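Local coordinates for protein ATP synthase subunit s, mitochondrial (Bos taurus, PDB 3E4G) that helps regulate the mitochondrial ATP synthase, being needed for its proton conduction and aiding ATP synthesis by blocking a proton leak through an alternative exit pathway, at residues F138-L149 with L166-L175. The protein carries 1 engineered substitution. Numbering follows the deposited sequence.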
loop_
_atom_site.group_PDB
_atom_site.type_symbol
_atom_site.label_atom_id
_atom_site.label_comp_id
_atom_site.label_asym_id
_atom_site.label_seq_id
_atom_site.Cartn_x
_atom_site.Cartn_y
_atom_site.Cartn_z
ATOM N N PHE A 138 10.540 -3.703 5.796
ATOM C CA PHE A 138 10.887 -3.169 4.469
ATOM C C PHE A 138 12.322 -2.728 4.511
ATOM O O PHE A 138 12.678 -1.561 4.645
ATOM C CB PHE A 138 9.909 -2.071 4.054
ATOM C CG PHE A 138 8.525 -2.525 3.773
ATOM C CD1 PHE A 138 8.144 -3.860 3.589
ATOM C CD2 PHE A 138 7.508 -1.554 3.573
ATOM C CE1 PHE A 138 6.885 -4.193 3.210
ATOM C CE2 PHE A 138 6.225 -1.924 3.229
ATOM C CZ PHE A 138 5.908 -3.240 3.049
ATOM N N ARG A 139 13.213 -3.754 4.412
ATOM C CA ARG A 139 14.641 -3.573 4.706
ATOM C C ARG A 139 15.335 -2.689 3.734
ATOM O O ARG A 139 16.453 -2.235 3.996
ATOM C CB ARG A 139 15.319 -4.954 4.846
ATOM C CG ARG A 139 15.224 -5.826 3.604
ATOM C CD ARG A 139 15.855 -7.177 3.870
ATOM N NE ARG A 139 15.738 -8.114 2.732
ATOM C CZ ARG A 139 14.699 -8.886 2.522
ATOM N NH1 ARG A 139 13.666 -8.906 3.346
ATOM N NH2 ARG A 139 14.639 -9.633 1.420
ATOM N N ASN A 140 14.752 -2.452 2.533
ATOM C CA ASN A 140 15.320 -1.604 1.494
ATOM C C ASN A 140 14.722 -0.222 1.464
ATOM O O ASN A 140 15.042 0.591 0.571
ATOM C CB ASN A 140 15.162 -2.262 0.135
ATOM C CG ASN A 140 15.839 -3.617 0.084
ATOM O OD1 ASN A 140 15.144 -4.636 -0.227
ATOM N ND2 ASN A 140 17.091 -3.682 0.420
ATOM N N LEU A 141 13.849 0.109 2.442
ATOM C CA LEU A 141 13.185 1.413 2.424
ATOM C C LEU A 141 14.188 2.531 2.539
ATOM O O LEU A 141 15.058 2.528 3.421
ATOM C CB LEU A 141 12.164 1.481 3.571
ATOM C CG LEU A 141 10.922 2.371 3.356
ATOM C CD1 LEU A 141 10.036 1.743 2.233
ATOM C CD2 LEU A 141 10.174 2.451 4.649
ATOM N N LYS A 142 14.008 3.539 1.681
ATOM C CA LYS A 142 14.845 4.748 1.681
ATOM C C LYS A 142 14.094 5.978 2.112
ATOM O O LYS A 142 14.763 6.976 2.489
ATOM C CB LYS A 142 15.463 4.958 0.320
ATOM C CG LYS A 142 16.414 3.825 -0.133
ATOM C CD LYS A 142 17.626 3.738 0.955
ATOM C CE LYS A 142 18.403 5.034 0.976
ATOM N NZ LYS A 142 19.767 4.752 1.515
ATOM N N TYR A 143 12.795 6.009 1.995
ATOM C CA TYR A 143 11.995 7.203 2.335
ATOM C C TYR A 143 10.719 6.748 3.030
ATOM O O TYR A 143 10.017 5.872 2.473
ATOM C CB TYR A 143 11.653 7.985 1.025
ATOM C CG TYR A 143 10.874 9.241 1.253
ATOM C CD1 TYR A 143 11.472 10.342 1.810
ATOM C CD2 TYR A 143 9.543 9.313 0.905
ATOM C CE1 TYR A 143 10.743 11.519 1.965
ATOM C CE2 TYR A 143 8.835 10.520 1.030
ATOM C CZ TYR A 143 9.454 11.601 1.569
ATOM O OH TYR A 143 8.772 12.827 1.660
ATOM N N LEU A 144 10.415 7.363 4.151
ATOM C CA LEU A 144 9.145 7.099 4.876
ATOM C C LEU A 144 8.654 8.456 5.337
ATOM O O LEU A 144 9.340 9.124 6.119
ATOM C CB LEU A 144 9.351 6.162 6.075
ATOM C CG LEU A 144 8.104 5.821 6.881
ATOM C CD1 LEU A 144 7.038 5.177 6.050
ATOM C CD2 LEU A 144 8.468 4.907 8.082
ATOM N N PHE A 145 7.467 8.804 4.908
ATOM C CA PHE A 145 6.823 10.079 5.262
ATOM C C PHE A 145 5.541 9.734 6.023
ATOM O O PHE A 145 4.669 9.031 5.490
ATOM C CB PHE A 145 6.488 10.853 3.987
ATOM C CG PHE A 145 5.674 12.096 4.155
ATOM C CD1 PHE A 145 5.849 12.940 5.234
ATOM C CD2 PHE A 145 4.694 12.390 3.226
ATOM C CE1 PHE A 145 5.062 14.120 5.320
ATOM C CE2 PHE A 145 3.920 13.547 3.307
ATOM C CZ PHE A 145 4.128 14.393 4.377
ATOM N N LEU A 146 5.450 10.240 7.245
ATOM C CA LEU A 146 4.272 10.037 8.130
ATOM C C LEU A 146 3.680 11.401 8.440
ATOM O O LEU A 146 4.426 12.285 8.893
ATOM C CB LEU A 146 4.696 9.355 9.432
ATOM C CG LEU A 146 5.455 8.042 9.250
ATOM C CD1 LEU A 146 5.807 7.420 10.639
ATOM C CD2 LEU A 146 4.676 7.049 8.417
ATOM N N SER A 147 2.384 11.563 8.274
ATOM C CA SER A 147 1.769 12.855 8.475
ATOM C C SER A 147 0.352 12.694 9.033
ATOM O O SER A 147 -0.429 11.870 8.523
ATOM C CB SER A 147 1.650 13.567 7.153
ATOM O OG SER A 147 0.899 14.766 7.302
ATOM N N ASP A 148 -0.000 13.496 10.044
ATOM C CA ASP A 148 -1.400 13.578 10.517
ATOM C C ASP A 148 -1.897 12.152 10.859
ATOM O O ASP A 148 -2.931 11.700 10.378
ATOM C CB ASP A 148 -2.295 14.252 9.514
ATOM C CG ASP A 148 -3.740 14.436 10.023
ATOM O OD1 ASP A 148 -3.882 14.643 11.262
ATOM O OD2 ASP A 148 -4.644 14.410 9.217
ATOM N N LEU A 149 -1.169 11.492 11.753
ATOM C CA LEU A 149 -1.512 10.139 12.274
ATOM C C LEU A 149 -1.722 10.321 13.734
ATOM O O LEU A 149 -0.816 10.095 14.537
ATOM C CB LEU A 149 -0.414 9.106 11.984
ATOM C CG LEU A 149 -0.037 8.981 10.499
ATOM C CD1 LEU A 149 1.036 7.904 10.329
ATOM C CD2 LEU A 149 -1.250 8.725 9.610
ATOM N N LEU A 166 16.836 0.782 10.381
ATOM C CA LEU A 166 16.935 1.302 8.972
ATOM C C LEU A 166 17.790 2.596 8.993
ATOM O O LEU A 166 17.292 3.648 8.775
ATOM C CB LEU A 166 15.606 1.557 8.318
ATOM C CG LEU A 166 14.683 0.293 8.123
ATOM C CD1 LEU A 166 13.335 0.743 7.600
ATOM C CD2 LEU A 166 15.329 -0.776 7.219
ATOM N N PRO A 167 19.108 2.475 9.313
ATOM C CA PRO A 167 19.935 3.712 9.459
ATOM C C PRO A 167 20.007 4.598 8.292
ATOM O O PRO A 167 20.305 5.822 8.404
ATOM C CB PRO A 167 21.275 3.172 9.813
ATOM C CG PRO A 167 21.239 1.806 9.364
ATOM C CD PRO A 167 19.900 1.260 9.517
ATOM N N SER A 168 19.740 4.030 7.101
ATOM C CA SER A 168 19.774 4.838 5.897
ATOM C C SER A 168 18.422 5.485 5.530
ATOM O O SER A 168 18.377 6.191 4.526
ATOM C CB SER A 168 20.376 4.108 4.754
ATOM O OG SER A 168 19.535 3.131 4.292
ATOM N N LEU A 169 17.394 5.198 6.309
ATOM C CA LEU A 169 16.069 5.696 6.029
ATOM C C LEU A 169 15.959 7.222 6.176
ATOM O O LEU A 169 16.410 7.758 7.213
ATOM C CB LEU A 169 15.058 5.038 6.992
ATOM C CG LEU A 169 13.612 5.420 6.840
ATOM C CD1 LEU A 169 13.113 5.082 5.405
ATOM C CD2 LEU A 169 12.825 4.949 8.041
ATOM N N GLU A 170 15.454 7.952 5.186
ATOM C CA GLU A 170 15.053 9.328 5.357
ATOM C C GLU A 170 13.628 9.285 5.893
ATOM O O GLU A 170 12.709 8.899 5.145
ATOM C CB GLU A 170 15.086 9.996 3.980
ATOM C CG GLU A 170 14.652 11.402 4.034
ATOM C CD GLU A 170 14.617 12.089 2.611
ATOM O OE1 GLU A 170 15.078 11.528 1.616
ATOM O OE2 GLU A 170 14.075 13.283 2.426
ATOM N N LEU A 171 13.472 9.661 7.174
ATOM C CA LEU A 171 12.174 9.611 7.852
ATOM C C LEU A 171 11.712 11.017 7.995
ATOM O O LEU A 171 12.363 11.837 8.691
ATOM C CB LEU A 171 12.379 8.908 9.293
ATOM C CG LEU A 171 11.112 8.800 10.162
ATOM C CD1 LEU A 171 10.065 7.868 9.551
ATOM C CD2 LEU A 171 11.491 8.351 11.549
ATOM N N LYS A 172 10.598 11.359 7.372
ATOM C CA LYS A 172 10.022 12.684 7.388
ATOM C C LYS A 172 8.754 12.574 8.211
ATOM O O LYS A 172 7.841 11.813 7.864
ATOM C CB LYS A 172 9.723 13.149 6.000
ATOM C CG LYS A 172 9.164 14.520 5.943
ATOM C CD LYS A 172 8.957 14.933 4.502
ATOM C CE LYS A 172 8.529 16.313 4.387
ATOM N NZ LYS A 172 9.586 17.307 4.846
ATOM N N LEU A 173 8.678 13.352 9.289
ATOM C CA LEU A 173 7.549 13.281 10.231
ATOM C C LEU A 173 6.848 14.634 10.265
ATOM O O LEU A 173 7.509 15.686 10.595
ATOM C CB LEU A 173 8.014 12.952 11.630
ATOM C CG LEU A 173 8.725 11.603 11.786
ATOM C CD1 LEU A 173 9.068 11.362 13.264
ATOM C CD2 LEU A 173 7.905 10.434 11.205
ATOM N N ASP A 174 5.563 14.639 9.996
ATOM C CA ASP A 174 4.688 15.762 10.273
ATOM C C ASP A 174 3.594 15.275 11.222
ATOM O O ASP A 174 2.448 15.027 10.844
ATOM C CB ASP A 174 4.070 16.300 8.976
ATOM C CG ASP A 174 5.046 17.067 8.101
ATOM O OD1 ASP A 174 6.080 17.524 8.578
ATOM O OD2 ASP A 174 4.728 17.257 6.921
ATOM N N LEU A 175 4.014 15.053 12.455
ATOM C CA LEU A 175 3.151 14.424 13.448
ATOM C C LEU A 175 3.055 15.314 14.667
ATOM O O LEU A 175 4.051 15.956 15.074
ATOM C CB LEU A 175 3.740 13.068 13.890
ATOM C CG LEU A 175 3.865 11.971 12.820
ATOM C CD1 LEU A 175 4.561 10.767 13.413
ATOM C CD2 LEU A 175 2.518 11.621 12.241
HETATM O O HOH W 1 15.413 9.022 0.589
HETATM O O HOH W 2 0.286 16.878 9.248
#
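Lys142 O is gripped twice. Glu170 N donates to it at 3.0 Å, from above the carbonyl plane, and a water that also donates to Glu170 OE1 bonds to it as well. Five more backbone bonds follow in parallel register, ending with Asp148 N to Asp174 O. The shortest joins Asp174 N to Leu146 O at 2.8 Å and is almost straight, 177° at the hydrogen.

Tyr143, Phe145, Glu170, Lys172 and Asp174 share one face of the sheet. The Glu170 carboxylate sits at the edge of the Tyr143 ring, with Glu170 CD 3.7 Å from Tyr143 CD1 and the two planes 78° apart. With CG anti to the backbone N (chi1 -178°), the Tyr143 ring runs beside Lys172, and its OH lies 3.5 Å from Lys172 CD. Lys172 also lays CG 3.7 Å from Phe145 CD1. Asp174 OD2 meets the edge of the Phe145 ring, 3.5 Å from CE1. A leucine in place of Tyr143 would probably leave the Glu170 carboxylate without its ring edge and the Lys172 chain with less to lie against.

Leucines fill the other face. Leu144 CD2 touches Leu171 CD1, and Leu146 CD1 touches Leu173 CD2, each at 3.7 Å, as paired side chains pointing the same way. Helix 155-165 packs on this side: Phe162 touches Leu144 and, just before the strand, Leu169; Val159 touches Leu171 and Leu173. Strand 143-147, this helix and strand 170-174 form a beta-alpha-beta unit at the edge of the leucine-rich repeat sheet, with 170-174 as the outermost strand.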